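Local coordinates for protein glutathione peroxidase (Schistosoma mansoni, PDB 2V1M) that catalyses the reduction of hydrogen peroxide by glutathione, giving glutathione disulfide and water, at residues Trp8-Val16 / Asp112-Arg121. Residues are numbered along the deposited sequence; the frame is centred on the assembly and turned at random.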
# COMPACT_ATOMS: atom_id res chain seq x y z
N TRP A 8 -1.51 9.34 -17.24
CA TRP A 8 -0.59 8.55 -16.43
C TRP A 8 -0.62 7.10 -16.87
O TRP A 8 -1.67 6.51 -17.02
CB TRP A 8 -1.03 8.64 -14.98
CG TRP A 8 -1.04 10.00 -14.38
CD1 TRP A 8 -0.07 10.97 -14.46
CD2 TRP A 8 -2.06 10.53 -13.53
NE1 TRP A 8 -0.44 12.07 -13.72
CE2 TRP A 8 -1.64 11.80 -13.10
CE3 TRP A 8 -3.25 10.00 -13.03
CZ2 TRP A 8 -2.41 12.60 -12.25
CZ3 TRP A 8 -4.02 10.79 -12.17
CH2 TRP A 8 -3.59 12.06 -11.78
N ASN A 9 0.55 6.51 -17.02
CA ASN A 9 0.64 5.18 -17.60
C ASN A 9 1.18 4.14 -16.62
O ASN A 9 1.11 2.95 -16.96
CB ASN A 9 1.56 5.19 -18.86
CG ASN A 9 0.90 5.83 -20.15
OD1 ASN A 9 -0.31 5.94 -20.26
ND2 ASN A 9 1.76 6.26 -21.11
N SER A 10 1.69 4.53 -15.45
CA SER A 10 2.23 3.54 -14.52
C SER A 10 2.32 4.24 -13.17
O SER A 10 2.20 5.50 -13.08
CB SER A 10 3.63 3.05 -14.92
OG SER A 10 4.60 4.03 -14.61
N ILE A 11 2.62 3.49 -12.10
CA ILE A 11 2.78 4.12 -10.80
C ILE A 11 4.05 4.96 -10.76
O ILE A 11 4.18 5.80 -9.84
CB ILE A 11 2.81 3.09 -9.65
CG1 ILE A 11 4.02 2.14 -9.72
CG2 ILE A 11 1.47 2.38 -9.49
CD1 ILE A 11 4.38 1.50 -8.37
N TYR A 12 4.99 4.78 -11.70
CA TYR A 12 6.29 5.47 -11.60
C TYR A 12 6.16 6.97 -11.80
O TYR A 12 7.09 7.70 -11.45
CB TYR A 12 7.24 4.91 -12.65
CG TYR A 12 7.37 3.42 -12.64
CD1 TYR A 12 7.41 2.74 -11.45
CD2 TYR A 12 7.47 2.70 -13.85
CE1 TYR A 12 7.54 1.35 -11.44
CE2 TYR A 12 7.62 1.33 -13.86
CZ TYR A 12 7.65 0.66 -12.68
OH TYR A 12 7.83 -0.73 -12.72
N GLU A 13 5.03 7.42 -12.35
CA GLU A 13 4.85 8.85 -12.62
C GLU A 13 4.65 9.66 -11.35
O GLU A 13 4.76 10.90 -11.42
CB GLU A 13 3.69 9.05 -13.56
CG GLU A 13 4.02 8.49 -14.93
CD GLU A 13 2.93 8.60 -15.92
OE1 GLU A 13 1.85 9.08 -15.52
OE2 GLU A 13 3.08 8.21 -17.10
N PHE A 14 4.32 9.03 -10.22
CA PHE A 14 3.88 9.75 -9.02
C PHE A 14 5.01 9.93 -8.03
O PHE A 14 5.92 9.09 -7.93
CB PHE A 14 2.70 9.02 -8.34
CG PHE A 14 1.60 8.83 -9.30
CD1 PHE A 14 0.83 9.92 -9.74
CD2 PHE A 14 1.39 7.58 -9.89
CE1 PHE A 14 -0.13 9.79 -10.73
CE2 PHE A 14 0.44 7.44 -10.90
CZ PHE A 14 -0.29 8.52 -11.33
N THR A 15 4.90 11.03 -7.27
CA THR A 15 5.82 11.36 -6.21
C THR A 15 5.01 11.48 -4.93
O THR A 15 3.89 12.05 -4.94
CB THR A 15 6.58 12.70 -6.54
OG1 THR A 15 7.26 12.51 -7.78
CG2 THR A 15 7.63 13.03 -5.50
N VAL A 16 5.53 10.93 -3.84
CA VAL A 16 4.82 10.87 -2.56
C VAL A 16 5.80 11.19 -1.46
O VAL A 16 7.01 10.95 -1.57
CB VAL A 16 4.17 9.48 -2.33
CG1 VAL A 16 2.99 9.26 -3.29
CG2 VAL A 16 5.18 8.35 -2.46
N ASP A 112 -4.70 11.45 -3.09
CA ASP A 112 -3.41 11.46 -3.76
C ASP A 112 -3.59 10.97 -5.19
O ASP A 112 -4.33 10.00 -5.45
CB ASP A 112 -2.41 10.58 -3.01
CG ASP A 112 -0.99 10.88 -3.43
OD1 ASP A 112 -0.52 10.29 -4.43
OD2 ASP A 112 -0.34 11.71 -2.75
N ASP A 113 -2.87 11.58 -6.12
CA ASP A 113 -2.92 11.11 -7.52
C ASP A 113 -2.55 9.64 -7.67
O ASP A 113 -3.11 8.96 -8.56
CB ASP A 113 -2.01 11.96 -8.40
CG ASP A 113 -2.54 13.38 -8.61
OD1 ASP A 113 -3.73 13.65 -8.34
OD2 ASP A 113 -1.75 14.23 -9.09
N LEU A 114 -1.71 9.10 -6.79
CA LEU A 114 -1.40 7.67 -6.88
C LEU A 114 -2.72 6.85 -6.74
O LEU A 114 -2.93 5.88 -7.48
CB LEU A 114 -0.43 7.28 -5.78
CG LEU A 114 -0.24 5.75 -5.61
CD1 LEU A 114 0.36 5.10 -6.85
CD2 LEU A 114 0.61 5.50 -4.38
N TYR A 115 -3.55 7.23 -5.77
CA TYR A 115 -4.80 6.49 -5.56
C TYR A 115 -5.83 6.78 -6.61
O TYR A 115 -6.59 5.87 -6.98
CB TYR A 115 -5.32 6.69 -4.13
CG TYR A 115 -4.69 5.70 -3.18
CD1 TYR A 115 -5.38 4.57 -2.76
CD2 TYR A 115 -3.45 5.96 -2.63
CE1 TYR A 115 -4.79 3.67 -1.82
CE2 TYR A 115 -2.86 5.09 -1.69
CZ TYR A 115 -3.55 3.95 -1.30
OH TYR A 115 -3.00 3.04 -0.41
N LYS A 116 -5.89 8.00 -7.13
CA LYS A 116 -6.73 8.24 -8.31
C LYS A 116 -6.33 7.28 -9.43
O LYS A 116 -7.19 6.65 -10.09
CB LYS A 116 -6.66 9.70 -8.77
CG LYS A 116 -7.18 10.67 -7.71
CD LYS A 116 -7.24 12.12 -8.24
CE LYS A 116 -7.83 13.04 -7.21
NZ LYS A 116 -8.00 14.43 -7.78
N PHE A 117 -5.03 7.13 -9.64
CA PHE A 117 -4.53 6.23 -10.67
C PHE A 117 -4.88 4.77 -10.36
O PHE A 117 -5.37 4.03 -11.25
CB PHE A 117 -3.01 6.41 -10.83
CG PHE A 117 -2.40 5.45 -11.80
CD1 PHE A 117 -2.60 5.61 -13.19
CD2 PHE A 117 -1.62 4.38 -11.36
CE1 PHE A 117 -2.02 4.74 -14.09
CE2 PHE A 117 -1.03 3.50 -12.28
CZ PHE A 117 -1.23 3.69 -13.64
N LEU A 118 -4.57 4.30 -9.15
CA LEU A 118 -4.85 2.90 -8.80
C LEU A 118 -6.33 2.57 -9.05
O LEU A 118 -6.65 1.55 -9.67
CB LEU A 118 -4.49 2.65 -7.34
CG LEU A 118 -2.98 2.70 -7.02
CD1 LEU A 118 -2.82 2.62 -5.50
CD2 LEU A 118 -2.24 1.55 -7.70
N LYS A 119 -7.21 3.43 -8.55
CA LYS A 119 -8.66 3.20 -8.70
C LYS A 119 -9.09 3.29 -10.17
O LYS A 119 -10.07 2.65 -10.54
CB LYS A 119 -9.45 4.19 -7.85
CG LYS A 119 -9.30 3.98 -6.35
CD LYS A 119 -10.25 4.86 -5.55
CE LYS A 119 -9.97 6.33 -5.71
NZ LYS A 119 -10.98 7.12 -4.98
N SER A 120 -8.36 4.05 -10.99
CA SER A 120 -8.70 4.14 -12.42
C SER A 120 -8.33 2.86 -13.17
O SER A 120 -8.81 2.65 -14.30
CB SER A 120 -8.01 5.33 -13.09
OG SER A 120 -6.66 5.08 -13.38
N ARG A 121 -7.46 2.03 -12.58
CA ARG A 121 -6.98 0.81 -13.23
C ARG A 121 -7.66 -0.47 -12.77
O ARG A 121 -7.69 -1.43 -13.57
CB ARG A 121 -5.44 0.68 -13.09
CG ARG A 121 -4.65 1.72 -13.86
CD ARG A 121 -4.87 1.58 -15.38
NE ARG A 121 -3.96 2.40 -16.19
CZ ARG A 121 -2.72 2.05 -16.52
NH1 ARG A 121 -2.21 0.88 -16.14
NH2 ARG A 121 -2.00 2.89 -17.26
O HOH W 1 1.92 12.91 -2.97
O HOH W 2 1.13 11.75 -6.11
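Phe14 and Phe117 lead an aromatic packing contact between the N-terminal segment 8-16 and the helix 113-121 of this thioredoxin-fold peroxidase. The two rings meet obliquely, with centroids 5.4 Å apart and planes at 44°. Phe14 CZ presses on Phe117 CB at 3.5 Å. One face of the Phe14 ring lies against the helix backbone, where Leu114 CA makes a CH-pi contact, 4.1 Å from the ring centroid. Phe14 CE1 in turn points at the centre of one face of the Trp8 indole. The far end of that indole crosses Asp113, with Trp8 CH2 3.6 Å from Asp113 CG. Phe117 CG is anti to the backbone N (chi1 176°), which carries the ring to the chain at Trp8-Ile11. Ser10 O lies over one ring face, Arg121 CG over the opposite one. Arg121 NH2 donates a bent hydrogen bond to Asn9 O (3.1 Å, 143°) from above the carbonyl plane. Gln144 NE2 also donates to Asn9 O, and Gln144 OE1 accepts from Arg121 NH1. At the other end, Asp112 caps the helix through OD1, which accepts from Leu114 N at 2.9 Å. Two waters link its carboxylate to Thr15 O. Toward the central sheet, Ile11 and Leu118 reach strand 33-39, Leu114 touches strand 65-71, and Phe117 packs on Pro145 of strand 145-149.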